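Local coordinates for protein stn1 (Schizosaccharomyces pombe, PDB 3KF6) that pairs through its N-terminal OB-fold domain with ten1 to form an Rpa2-Rpa3-like telomeric complex needed for telomere maintenance, at the interface of chains A and B. Residues are numbered along the deposited sequence; one frame, centred on the assembly and turned at random. Chains: chain A, Protein stn1; chain B, Protein ten1.

Contact 1: the interface of chains A and B. Residues chain A 133, 137, 140; chain B 93, 97.
The indole of A:Trp133 and the side chain of B:Arg93 form the apolar centre of this helix-to-helix contact. CB of B:Arg93 lies over one face of the six-membered ring, 3.5 Å from its centroid and shifted toward the rim, a CH-pi contact. The arginine chain then bends at chi2 and chi3 (-117° and 65°), which brings CD to the rim of the ring, 3.3 Å from CH2 of A:Trp133. Beside the indole, B:Met97 sets its CG 3.9 Å from CB of A:Trp133. Without the indole, as with an alanine here, the methylene groups of B:Arg93 would probably lose the flat surface they lie on and the chain would be free to swing. Farther out, the methyl CE of B:Met97 rests against the extended chain of A:Gln137, 3.7 Å from the amide carbon CD, while its sulfur SD meets the methyl CE of A:Met140 at 3.9 Å. At the polar rim the carboxamide of A:Gln137 and the guanidinium of B:Arg93 are neighbours with their planes 62° apart; NE2 and NH2 of these residues are 4.1 Å from each other. The site joins the long helix 130-153 of stn1 to helix 91-103 of ten1, helices that pack together beside the OB folds as in an Rpa2-Rpa3-like pair.

Contact 2: the interface of chains A and B. Residues chain A 22, 72-75; chain B 6-7, 101.
B:Arg101 reaches from helix 91-103 of ten1 into the stn1 loop that follows strand 65-71, and here the packing is tight. Its guanidinium grips the backbone carbonyl O of A:Asp72 end-on, NH1 and NH2 each donating a 2.9 Å hydrogen bond, both bent, to that oxygen. The acceptor lies in the guanidinium plane; NH1 comes nearly along the C=O axis (170°), whereas NH2 is tilted out of the carbonyl plane. The ring of A:Phe22 puts CE2 over the centre of one face of the guanidinium, 3.7 Å from CZ of B:Arg101, the planes 27° apart. The ring atom over its face and the paired bonds would probably restrain the group from turning. The loop is braced from within: OD1 of A:Asp72 accepts from both the hydroxyl and the backbone N of A:Ser74. The carboxylate does not touch the arginine, with OD1 of A:Asp72 4.6 Å from NH2 of B:Arg101, though the opposite charges may attract.

The other flank, where the N-terminal segment of ten1 passes the loop, meets it more sparely, through small groups, with SG of A:Cys73 4.1 Å from CB of B:Ala7. B:Ser6 holds OG opposite its own backbone N (chi1 179°), turning it to accept a 3.1 Å hydrogen bond from the backbone N of A:Gly75.

Contact 3: the interface of chains A and B. Residues chain A 55, 71, 73; chain B 5-7, 23, 25, 69.
Strands 49-62 and 65-71 of stn1, with the loop after the second, meet the N-terminal segment of ten1 and its strands 23-34 and 65-74. The carboxylate of A:Asp71 receives that segment with both oxygens, its CG turned away from the backbone N (chi1 -177°), which points the group at ten1. OD2 takes the backbone N of B:Ala7 through its syn lone pair in an almost straight bond of 2.9 Å (175° at the hydrogen), while OD1 accepts the hydroxyl OG of B:Ser6 at 2.7 Å, on the syn side but somewhat out of plane. Two groups of stn1 hold the carboxylate for this task. The phenol OH of A:Tyr55 donates to the anti lone pair of OD2 at 2.6 Å, and the backbone N of A:Cys73 reaches OD1 from the face opposite the serine. Together these bonds are likely to hold the rotation of the carboxylate and give both oxygens donors.

The tyrosine is itself set against ten1: CG2 of B:Val69 lies over one face of its ring, toward the rim, and its CG1 is 3.8 Å from OH of A:Tyr55. Nearby, the extended chain of B:Arg25 passes A:Cys73 with CD 3.7 Å from SG. At the other margin the NZ amine of B:Lys23 is salt-bridged to B:Asp5 and also bonds that residue's carbonyl O. Water 1 closes the bridge between chains, lying 2.8 Å from OH of A:Tyr55 and 2.7 Å from NZ of B:Lys23.

Contact 1: the interface of chains A and B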
loop_
_atom_site.group_PDB
_atom_site.type_symbol
_atom_site.label_atom_id
_atom_site.label_comp_id
_atom_site.label_asym_id
_atom_site.label_seq_id
_atom_site.Cartn_x
_atom_site.Cartn_y
_atom_site.Cartn_z
ATOM N N TRP A 133 2.507 0.751 9.386
ATOM C CA TRP A 133 3.767 0.086 9.677
ATOM C C TRP A 133 3.548 -1.121 10.578
ATOM O O TRP A 133 4.298 -2.090 10.497
ATOM C CB TRP A 133 4.831 1.042 10.267
ATOM C CG TRP A 133 4.527 1.660 11.596
ATOM C CD1 TRP A 133 4.125 2.944 11.821
ATOM C CD2 TRP A 133 4.652 1.044 12.886
ATOM N NE1 TRP A 133 3.995 3.171 13.169
ATOM C CE2 TRP A 133 4.311 2.023 13.848
ATOM C CE3 TRP A 133 5.019 -0.239 13.324
ATOM C CZ2 TRP A 133 4.323 1.762 15.225
ATOM C CZ3 TRP A 133 5.033 -0.501 14.697
ATOM C CH2 TRP A 133 4.687 0.500 15.630
ATOM N N GLN A 137 4.844 -4.818 9.882
ATOM C CA GLN A 137 5.562 -5.577 10.909
ATOM C C GLN A 137 4.967 -6.979 11.042
ATOM O O GLN A 137 5.687 -7.984 11.016
ATOM C CB GLN A 137 5.472 -4.851 12.254
ATOM C CG GLN A 137 6.131 -5.596 13.399
ATOM C CD GLN A 137 6.072 -4.820 14.695
ATOM O OE1 GLN A 137 5.057 -4.201 15.017
ATOM N NE2 GLN A 137 7.160 -4.860 15.457
ATOM N N MET A 140 5.833 -9.219 7.955
ATOM C CA MET A 140 7.202 -9.699 7.846
ATOM C C MET A 140 7.447 -10.812 8.866
ATOM O O MET A 140 8.130 -11.793 8.570
ATOM C CB MET A 140 8.191 -8.545 8.033
ATOM C CG MET A 140 8.209 -7.588 6.846
ATOM S SD MET A 140 9.430 -6.253 6.996
ATOM C CE MET A 140 8.551 -5.157 8.117
ATOM N N ARG B 93 9.631 3.729 14.595
ATOM C CA ARG B 93 9.065 2.448 14.178
ATOM C C ARG B 93 8.835 2.450 12.673
ATOM O O ARG B 93 9.064 1.446 11.996
ATOM C CB ARG B 93 7.757 2.167 14.929
ATOM C CG ARG B 93 7.910 2.210 16.449
ATOM C CD ARG B 93 7.617 0.894 17.155
ATOM N NE ARG B 93 8.550 -0.175 16.814
ATOM C CZ ARG B 93 8.803 -1.228 17.594
ATOM N NH1 ARG B 93 8.201 -1.357 18.767
ATOM N NH2 ARG B 93 9.651 -2.162 17.193
ATOM N N MET B 97 10.544 -0.242 9.998
ATOM C CA MET B 97 9.819 -1.106 9.075
ATOM C C MET B 97 10.146 -0.854 7.606
ATOM O O MET B 97 10.141 -1.787 6.808
ATOM C CB MET B 97 8.308 -0.997 9.298
ATOM C CG MET B 97 7.855 -1.402 10.697
ATOM S SD MET B 97 8.601 -2.941 11.310
ATOM C CE MET B 97 8.563 -2.629 13.085
#

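Contact 2: the interface of chains A and B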
loop_
_atom_site.group_PDB
_atom_site.type_symbol
_atom_site.label_atom_id
_atom_site.label_comp_id
_atom_site.label_asym_id
_atom_site.label_seq_id
_atom_site.Cartn_x
_atom_site.Cartn_y
_atom_site.Cartn_z
ATOM N N PHE A 22 1.514 -9.870 2.124
ATOM C CA PHE A 22 1.877 -8.765 1.247
ATOM C C PHE A 22 1.293 -9.153 -0.104
ATOM O O PHE A 22 1.254 -10.335 -0.454
ATOM C CB PHE A 22 3.396 -8.627 1.129
ATOM C CG PHE A 22 4.029 -7.949 2.305
ATOM C CD1 PHE A 22 4.987 -8.605 3.074
ATOM C CD2 PHE A 22 3.668 -6.647 2.646
ATOM C CE1 PHE A 22 5.579 -7.970 4.169
ATOM C CE2 PHE A 22 4.258 -6.005 3.740
ATOM C CZ PHE A 22 5.214 -6.670 4.501
ATOM N N ASP A 72 0.279 -1.999 -1.603
ATOM C CA ASP A 72 0.965 -2.038 -0.314
ATOM C C ASP A 72 2.478 -1.850 -0.505
ATOM O O ASP A 72 3.268 -2.114 0.402
ATOM C CB ASP A 72 0.670 -3.350 0.425
ATOM C CG ASP A 72 1.219 -4.560 -0.288
ATOM O OD1 ASP A 72 1.760 -4.397 -1.402
ATOM O OD2 ASP A 72 1.104 -5.681 0.265
ATOM N N CYS A 73 2.855 -1.380 -1.696
ATOM C CA CYS A 73 4.249 -1.115 -2.067
ATOM C C CYS A 73 5.110 -2.363 -2.160
ATOM O O CYS A 73 6.338 -2.269 -2.183
ATOM C CB CYS A 73 4.900 -0.137 -1.080
ATOM S SG CYS A 73 4.061 1.460 -0.960
ATOM N N SER A 74 4.483 -3.532 -2.231
ATOM C CA SER A 74 5.253 -4.767 -2.311
ATOM C C SER A 74 5.702 -5.124 -3.726
ATOM O O SER A 74 6.339 -6.154 -3.930
ATOM C CB SER A 74 4.447 -5.927 -1.711
ATOM O OG SER A 74 3.290 -6.189 -2.485
ATOM N N GLY A 75 5.372 -4.277 -4.699
ATOM C CA GLY A 75 5.774 -4.538 -6.072
ATOM C C GLY A 75 4.637 -4.925 -6.995
ATOM O O GLY A 75 4.814 -4.979 -8.217
ATOM N N SER B 6 3.065 -0.435 -8.782
ATOM C CA SER B 6 3.191 -0.396 -7.328
ATOM C C SER B 6 4.311 0.555 -6.927
ATOM O O SER B 6 5.385 0.556 -7.526
ATOM C CB SER B 6 3.487 -1.804 -6.800
ATOM O OG SER B 6 3.645 -1.802 -5.391
ATOM N N ALA B 7 4.058 1.362 -5.902
ATOM C CA ALA B 7 5.054 2.316 -5.437
ATOM C C ALA B 7 6.202 1.654 -4.677
ATOM O O ALA B 7 6.023 0.623 -4.016
ATOM C CB ALA B 7 4.380 3.371 -4.553
ATOM N N ARG B 101 11.547 -3.873 5.344
ATOM C CA ARG B 101 10.907 -4.282 4.100
ATOM C C ARG B 101 11.875 -4.300 2.926
ATOM O O ARG B 101 11.711 -5.088 2.001
ATOM C CB ARG B 101 9.722 -3.370 3.770
ATOM C CG ARG B 101 8.550 -3.574 4.694
ATOM C CD ARG B 101 7.307 -2.943 4.135
ATOM N NE ARG B 101 6.962 -3.493 2.823
ATOM C CZ ARG B 101 5.875 -3.145 2.142
ATOM N NH1 ARG B 101 5.032 -2.257 2.651
ATOM N NH2 ARG B 101 5.641 -3.667 0.943
#

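Contact 3: the interface of chains A and B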
loop_
_atom_site.group_PDB
_atom_site.type_symbol
_atom_site.label_atom_id
_atom_site.label_comp_id
_atom_site.label_asym_id
_atom_site.label_seq_id
_atom_site.Cartn_x
_atom_site.Cartn_y
_atom_site.Cartn_z
ATOM N N TYR A 55 -2.975 1.317 0.428
ATOM C CA TYR A 55 -3.779 2.480 0.059
ATOM C C TYR A 55 -4.520 2.209 -1.247
ATOM O O TYR A 55 -4.097 1.379 -2.052
ATOM C CB TYR A 55 -2.908 3.746 -0.072
ATOM C CG TYR A 55 -1.976 3.775 -1.266
ATOM C CD1 TYR A 55 -0.677 3.265 -1.179
ATOM C CD2 TYR A 55 -2.407 4.278 -2.495
ATOM C CE1 TYR A 55 0.171 3.249 -2.297
ATOM C CE2 TYR A 55 -1.567 4.267 -3.618
ATOM C CZ TYR A 55 -0.285 3.747 -3.508
ATOM O OH TYR A 55 0.516 3.686 -4.628
ATOM N N ASP A 71 -2.602 -0.900 -3.180
ATOM C CA ASP A 71 -1.150 -0.982 -3.300
ATOM C C ASP A 71 -0.517 -0.980 -1.913
ATOM O O ASP A 71 -0.762 -0.069 -1.130
ATOM C CB ASP A 71 -0.633 0.224 -4.094
ATOM C CG ASP A 71 0.867 0.179 -4.329
ATOM O OD1 ASP A 71 1.467 -0.894 -4.125
ATOM O OD2 ASP A 71 1.445 1.212 -4.739
ATOM N N CYS A 73 2.855 -1.380 -1.696
ATOM C CA CYS A 73 4.249 -1.115 -2.067
ATOM C C CYS A 73 5.110 -2.363 -2.160
ATOM O O CYS A 73 6.338 -2.269 -2.183
ATOM C CB CYS A 73 4.900 -0.137 -1.080
ATOM S SG CYS A 73 4.061 1.460 -0.960
ATOM N N ASP B 5 1.036 0.679 -11.541
ATOM C CA ASP B 5 2.306 0.246 -10.974
ATOM C C ASP B 5 2.330 0.439 -9.464
ATOM O O ASP B 5 1.680 1.341 -8.934
ATOM C CB ASP B 5 3.481 0.985 -11.645
ATOM C CG ASP B 5 3.318 2.505 -11.644
ATOM O OD1 ASP B 5 2.189 2.999 -11.813
ATOM O OD2 ASP B 5 4.337 3.211 -11.498
ATOM N N SER B 6 3.065 -0.435 -8.782
ATOM C CA SER B 6 3.191 -0.396 -7.328
ATOM C C SER B 6 4.311 0.555 -6.927
ATOM O O SER B 6 5.385 0.556 -7.526
ATOM C CB SER B 6 3.487 -1.804 -6.800
ATOM O OG SER B 6 3.645 -1.802 -5.391
ATOM N N ALA B 7 4.058 1.362 -5.902
ATOM C CA ALA B 7 5.054 2.316 -5.437
ATOM C C ALA B 7 6.202 1.654 -4.677
ATOM O O ALA B 7 6.023 0.623 -4.016
ATOM C CB ALA B 7 4.380 3.371 -4.553
ATOM N N LYS B 23 7.390 5.220 -9.679
ATOM C CA LYS B 23 6.463 5.654 -8.633
ATOM C C LYS B 23 7.112 5.382 -7.285
ATOM O O LYS B 23 7.586 4.279 -7.031
ATOM C CB LYS B 23 5.141 4.901 -8.728
ATOM C CG LYS B 23 4.128 5.325 -7.662
ATOM C CD LYS B 23 2.813 4.560 -7.787
ATOM C CE LYS B 23 2.085 4.884 -9.081
ATOM N NZ LYS B 23 0.813 4.116 -9.220
ATOM N N ARG B 25 7.002 6.082 -2.810
ATOM C CA ARG B 25 6.232 6.477 -1.637
ATOM C C ARG B 25 7.230 6.784 -0.528
ATOM O O ARG B 25 8.119 5.978 -0.241
ATOM C CB ARG B 25 5.266 5.383 -1.171
ATOM C CG ARG B 25 4.633 5.775 0.161
ATOM C CD ARG B 25 3.696 4.737 0.730
ATOM N NE ARG B 25 3.422 5.022 2.138
ATOM C CZ ARG B 25 2.473 4.420 2.849
ATOM N NH1 ARG B 25 1.697 3.498 2.285
ATOM N NH2 ARG B 25 2.303 4.738 4.126
ATOM N N VAL B 69 3.016 10.025 -2.413
ATOM C CA VAL B 69 3.100 9.013 -3.458
ATOM C C VAL B 69 3.237 9.865 -4.708
ATOM O O VAL B 69 2.422 10.756 -4.946
ATOM C CB VAL B 69 1.841 8.140 -3.590
ATOM C CG1 VAL B 69 1.987 7.227 -4.822
ATOM C CG2 VAL B 69 1.662 7.292 -2.347
HETATM O O HOH W 1 -0.782 4.072 -7.035
#

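Contact 2 and contact 3 are neighbouring parts of one surface: the centres of their C-alpha atoms are about 6 Å apart, and they share A:Cys73, B:Ser6 and B:Ala7. Contact 1 is set off from them, its centre about 13 Å from that of contact 2 and about 17 Å from that of contact 3. Helix 91-103 of ten1 links contact 1 to contact 2, contributing residues to each. The stn1-ten1 pair is therefore joined by helices 130-153 of stn1 and 91-103 of ten1 and by OB-fold strands and loops and the N-terminal segment of ten1, likely fixing how the two domains are oriented.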